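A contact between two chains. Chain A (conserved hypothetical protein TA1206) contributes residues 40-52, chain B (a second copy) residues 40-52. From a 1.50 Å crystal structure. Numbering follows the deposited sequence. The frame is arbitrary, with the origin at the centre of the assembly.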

# COMPACT_ATOMS: atom_id res chain seq x y z
N GLY A 40 9.86 7.54 15.81
CA GLY A 40 10.70 6.38 15.60
C GLY A 40 9.91 5.18 15.12
O GLY A 40 8.73 5.29 14.81
N TYR A 41 10.57 4.03 15.06
CA TYR A 41 9.91 2.82 14.58
C TYR A 41 10.41 1.55 15.25
O TYR A 41 11.46 1.54 15.90
CB TYR A 41 10.12 2.72 13.06
CG TYR A 41 11.59 2.67 12.67
CD1 TYR A 41 12.29 1.46 12.64
CD2 TYR A 41 12.29 3.84 12.40
CE1 TYR A 41 13.65 1.43 12.34
CE2 TYR A 41 13.66 3.82 12.11
CZ TYR A 41 14.33 2.61 12.08
OH TYR A 41 15.67 2.57 11.79
N ALA A 42 9.62 0.49 15.10
CA ALA A 42 9.95 -0.83 15.62
C ALA A 42 9.87 -1.73 14.40
O ALA A 42 8.95 -1.61 13.59
CB ALA A 42 8.93 -1.28 16.66
N MSE A 43 10.83 -2.63 14.25
CA MSE A 43 10.82 -3.52 13.10
C MSE A 43 11.24 -4.93 13.51
O MSE A 43 11.90 -5.12 14.54
CB MSE A 43 11.74 -2.99 12.00
CG MSE A 43 11.68 -3.75 10.69
SE MSE A 43 12.64 -2.83 9.27
CE MSE A 43 13.35 -4.35 8.36
N CYS A 44 10.84 -5.90 12.70
CA CYS A 44 11.15 -7.30 12.92
C CYS A 44 12.65 -7.57 12.76
O CYS A 44 13.43 -6.64 12.54
CB CYS A 44 10.37 -8.17 11.92
SG CYS A 44 10.85 -7.88 10.20
N GLY A 45 13.02 -8.84 12.83
CA GLY A 45 14.41 -9.26 12.72
C GLY A 45 15.20 -8.83 11.49
O GLY A 45 16.43 -8.85 11.51
N TYR A 46 14.51 -8.46 10.41
CA TYR A 46 15.21 -8.03 9.21
C TYR A 46 15.89 -6.67 9.38
O TYR A 46 16.71 -6.28 8.55
CB TYR A 46 14.25 -7.98 8.02
CG TYR A 46 13.98 -9.32 7.37
CD1 TYR A 46 15.02 -10.07 6.81
CD2 TYR A 46 12.68 -9.81 7.26
CE1 TYR A 46 14.76 -11.28 6.15
CE2 TYR A 46 12.41 -11.02 6.61
CZ TYR A 46 13.45 -11.74 6.05
OH TYR A 46 13.18 -12.91 5.38
N LEU A 47 15.58 -5.97 10.47
CA LEU A 47 16.20 -4.66 10.70
C LEU A 47 17.67 -4.77 11.07
O LEU A 47 18.05 -5.57 11.92
CB LEU A 47 15.47 -3.90 11.81
CG LEU A 47 16.11 -2.56 12.19
CD1 LEU A 47 15.99 -1.59 11.02
CD2 LEU A 47 15.41 -1.97 13.41
N ASN A 48 18.48 -3.95 10.42
CA ASN A 48 19.91 -3.88 10.68
C ASN A 48 20.08 -2.72 11.67
O ASN A 48 20.01 -1.55 11.28
CB ASN A 48 20.68 -3.56 9.40
CG ASN A 48 22.17 -3.63 9.57
OD1 ASN A 48 22.70 -3.24 10.62
ND2 ASN A 48 22.87 -4.10 8.55
N MSE A 49 20.28 -3.04 12.95
CA MSE A 49 20.43 -2.00 13.97
C MSE A 49 21.66 -1.11 13.74
O MSE A 49 21.67 0.05 14.14
CB MSE A 49 20.49 -2.64 15.36
CG MSE A 49 20.57 -1.65 16.54
SE MSE A 49 19.17 -0.30 16.61
CE MSE A 49 17.66 -1.45 16.96
N GLU A 50 22.69 -1.65 13.09
CA GLU A 50 23.87 -0.83 12.84
C GLU A 50 23.49 0.33 11.93
O GLU A 50 24.01 1.44 12.06
CB GLU A 50 24.98 -1.67 12.20
CG GLU A 50 25.42 -2.85 13.05
CD GLU A 50 26.70 -3.48 12.54
OE1 GLU A 50 26.81 -3.73 11.32
OE2 GLU A 50 27.60 -3.74 13.36
N THR A 51 22.57 0.09 11.01
CA THR A 51 22.13 1.14 10.10
C THR A 51 21.30 2.17 10.86
O THR A 51 21.47 3.38 10.67
CB THR A 51 21.32 0.54 8.94
OG1 THR A 51 22.13 -0.42 8.27
CG2 THR A 51 20.91 1.62 7.96
N SER A 52 20.41 1.70 11.73
CA SER A 52 19.59 2.61 12.51
C SER A 52 20.48 3.54 13.34
O SER A 52 20.21 4.73 13.44
CB SER A 52 18.68 1.82 13.46
OG SER A 52 17.79 0.98 12.74
N GLY B 40 13.59 -14.02 -4.78
CA GLY B 40 14.39 -13.31 -3.80
C GLY B 40 14.12 -11.82 -3.81
O GLY B 40 13.21 -11.35 -4.49
N TYR B 41 14.93 -11.07 -3.07
CA TYR B 41 14.73 -9.63 -2.99
C TYR B 41 16.03 -8.85 -2.81
O TYR B 41 17.08 -9.42 -2.47
CB TYR B 41 13.79 -9.32 -1.81
CG TYR B 41 14.33 -9.83 -0.48
CD1 TYR B 41 15.19 -9.05 0.29
CD2 TYR B 41 14.01 -11.11 -0.03
CE1 TYR B 41 15.73 -9.54 1.48
CE2 TYR B 41 14.55 -11.61 1.16
CZ TYR B 41 15.41 -10.82 1.91
OH TYR B 41 15.94 -11.30 3.08
N ALA B 42 15.95 -7.55 -3.08
CA ALA B 42 17.06 -6.63 -2.91
C ALA B 42 16.52 -5.56 -1.98
O ALA B 42 15.39 -5.11 -2.14
CB ALA B 42 17.46 -6.01 -4.24
N MSE B 43 17.32 -5.14 -1.01
CA MSE B 43 16.86 -4.12 -0.08
C MSE B 43 17.98 -3.14 0.24
O MSE B 43 19.16 -3.46 0.07
CB MSE B 43 16.33 -4.77 1.21
CG MSE B 43 15.67 -3.80 2.18
SE MSE B 43 14.76 -4.74 3.62
CE MSE B 43 15.14 -3.52 5.05
N CYS B 44 17.59 -1.95 0.67
CA CYS B 44 18.51 -0.89 1.04
C CYS B 44 19.32 -1.26 2.28
O CYS B 44 19.20 -2.37 2.81
CB CYS B 44 17.74 0.40 1.30
SG CYS B 44 16.62 0.29 2.72
N GLY B 45 20.12 -0.31 2.76
CA GLY B 45 20.97 -0.51 3.92
C GLY B 45 20.32 -0.98 5.22
O GLY B 45 21.01 -1.49 6.10
N TYR B 46 19.01 -0.80 5.35
CA TYR B 46 18.33 -1.23 6.57
C TYR B 46 18.25 -2.76 6.68
O TYR B 46 17.91 -3.29 7.74
CB TYR B 46 16.93 -0.63 6.65
CG TYR B 46 16.88 0.80 7.15
CD1 TYR B 46 17.35 1.13 8.42
CD2 TYR B 46 16.31 1.81 6.38
CE1 TYR B 46 17.25 2.44 8.91
CE2 TYR B 46 16.20 3.11 6.85
CZ TYR B 46 16.67 3.42 8.12
OH TYR B 46 16.53 4.71 8.60
N LEU B 47 18.56 -3.46 5.60
CA LEU B 47 18.51 -4.92 5.63
C LEU B 47 19.62 -5.53 6.47
O LEU B 47 20.79 -5.15 6.35
CB LEU B 47 18.60 -5.51 4.22
CG LEU B 47 18.64 -7.04 4.16
CD1 LEU B 47 17.32 -7.61 4.66
CD2 LEU B 47 18.91 -7.51 2.73
N ASN B 48 19.24 -6.47 7.33
CA ASN B 48 20.18 -7.19 8.18
C ASN B 48 20.49 -8.49 7.42
O ASN B 48 19.67 -9.40 7.39
CB ASN B 48 19.52 -7.54 9.51
CG ASN B 48 20.49 -8.15 10.49
OD1 ASN B 48 21.37 -8.93 10.11
ND2 ASN B 48 20.32 -7.83 11.77
N MSE B 49 21.66 -8.55 6.78
CA MSE B 49 22.04 -9.73 6.01
C MSE B 49 22.16 -10.99 6.87
O MSE B 49 21.97 -12.10 6.38
CB MSE B 49 23.35 -9.47 5.26
CG MSE B 49 23.83 -10.62 4.35
SE MSE B 49 22.55 -11.22 3.02
CE MSE B 49 22.48 -9.63 1.92
N GLU B 50 22.48 -10.83 8.15
CA GLU B 50 22.59 -12.00 9.01
C GLU B 50 21.23 -12.68 9.11
O GLU B 50 21.13 -13.91 9.18
CB GLU B 50 23.08 -11.60 10.41
CG GLU B 50 24.43 -10.92 10.41
CD GLU B 50 25.03 -10.80 11.80
OE1 GLU B 50 24.31 -10.38 12.73
OE2 GLU B 50 26.23 -11.13 11.96
N THR B 51 20.16 -11.89 9.09
CA THR B 51 18.82 -12.45 9.17
C THR B 51 18.48 -13.16 7.86
O THR B 51 17.92 -14.26 7.86
CB THR B 51 17.80 -11.35 9.46
OG1 THR B 51 18.16 -10.70 10.69
CG2 THR B 51 16.40 -11.93 9.59
N SER B 52 18.83 -12.54 6.73
CA SER B 52 18.57 -13.14 5.44
C SER B 52 19.25 -14.51 5.35
O SER B 52 18.67 -15.47 4.85
CB SER B 52 19.10 -12.25 4.31
OG SER B 52 18.45 -10.99 4.30

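The two copies meet across an exact two-fold axis, so every contact occurs twice except those that lie on the axis itself. One of these is apolar: the selenomethionine methyls of Met43(A) and Met43(B) touch, CE to CE, at 3.9 Å. Around this pair, each Tyr46 ring packs among side chains of the other copy. Although the CA-to-CB bond of Tyr46(A) points away from chain B, its ring comes back to the partner, and Tyr46 has the largest area covered in either stretch. Tyr46(A) CD1 lies 4.0 Å from Leu47(B) CD1 and 3.6 Å from Thr51(B) CG2, while Tyr46(A) CE1 approaches Tyr41(B) OH at 3.3 Å. That hydroxyl is held within its own chain, where Ser52(B) OG donates to Tyr41(B) OH at 2.8 Å; Ser52(B) OG itself sits at the edge of the Tyr46(A) ring.

The backbones join where each chain leaves the type I turn spanning Cys44 to Leu47. A single bridge pairs Leu47(A) with Leu47(B), and Asn48(A) N donates to Tyr46(B) O at 2.8 Å, as Asn48(B) N does to Tyr46(A) O. This pairing brings the two carbonyl oxygens, Tyr46(A) O and Tyr46(B) O, to 3.3 Å; both are acceptors, so no bond links them.

Asn48 serves both chains with its side-chain amide. Asn48(A) ND2 donates to Leu47(B) O at 3.2 Å, whereas OD1 turns to its own helix and caps the N-terminus, accepting weak bonds from the backbone N of Glu50(A) and Thr51(A). Farther out, Thr51(A) OG1 donates to Gly45(B) O at 2.7 Å, anchoring the first turn of one helix to the partner's turn. Thr51 thus combines a polar bond through its hydroxyl with apolar packing of its methyl against Tyr46.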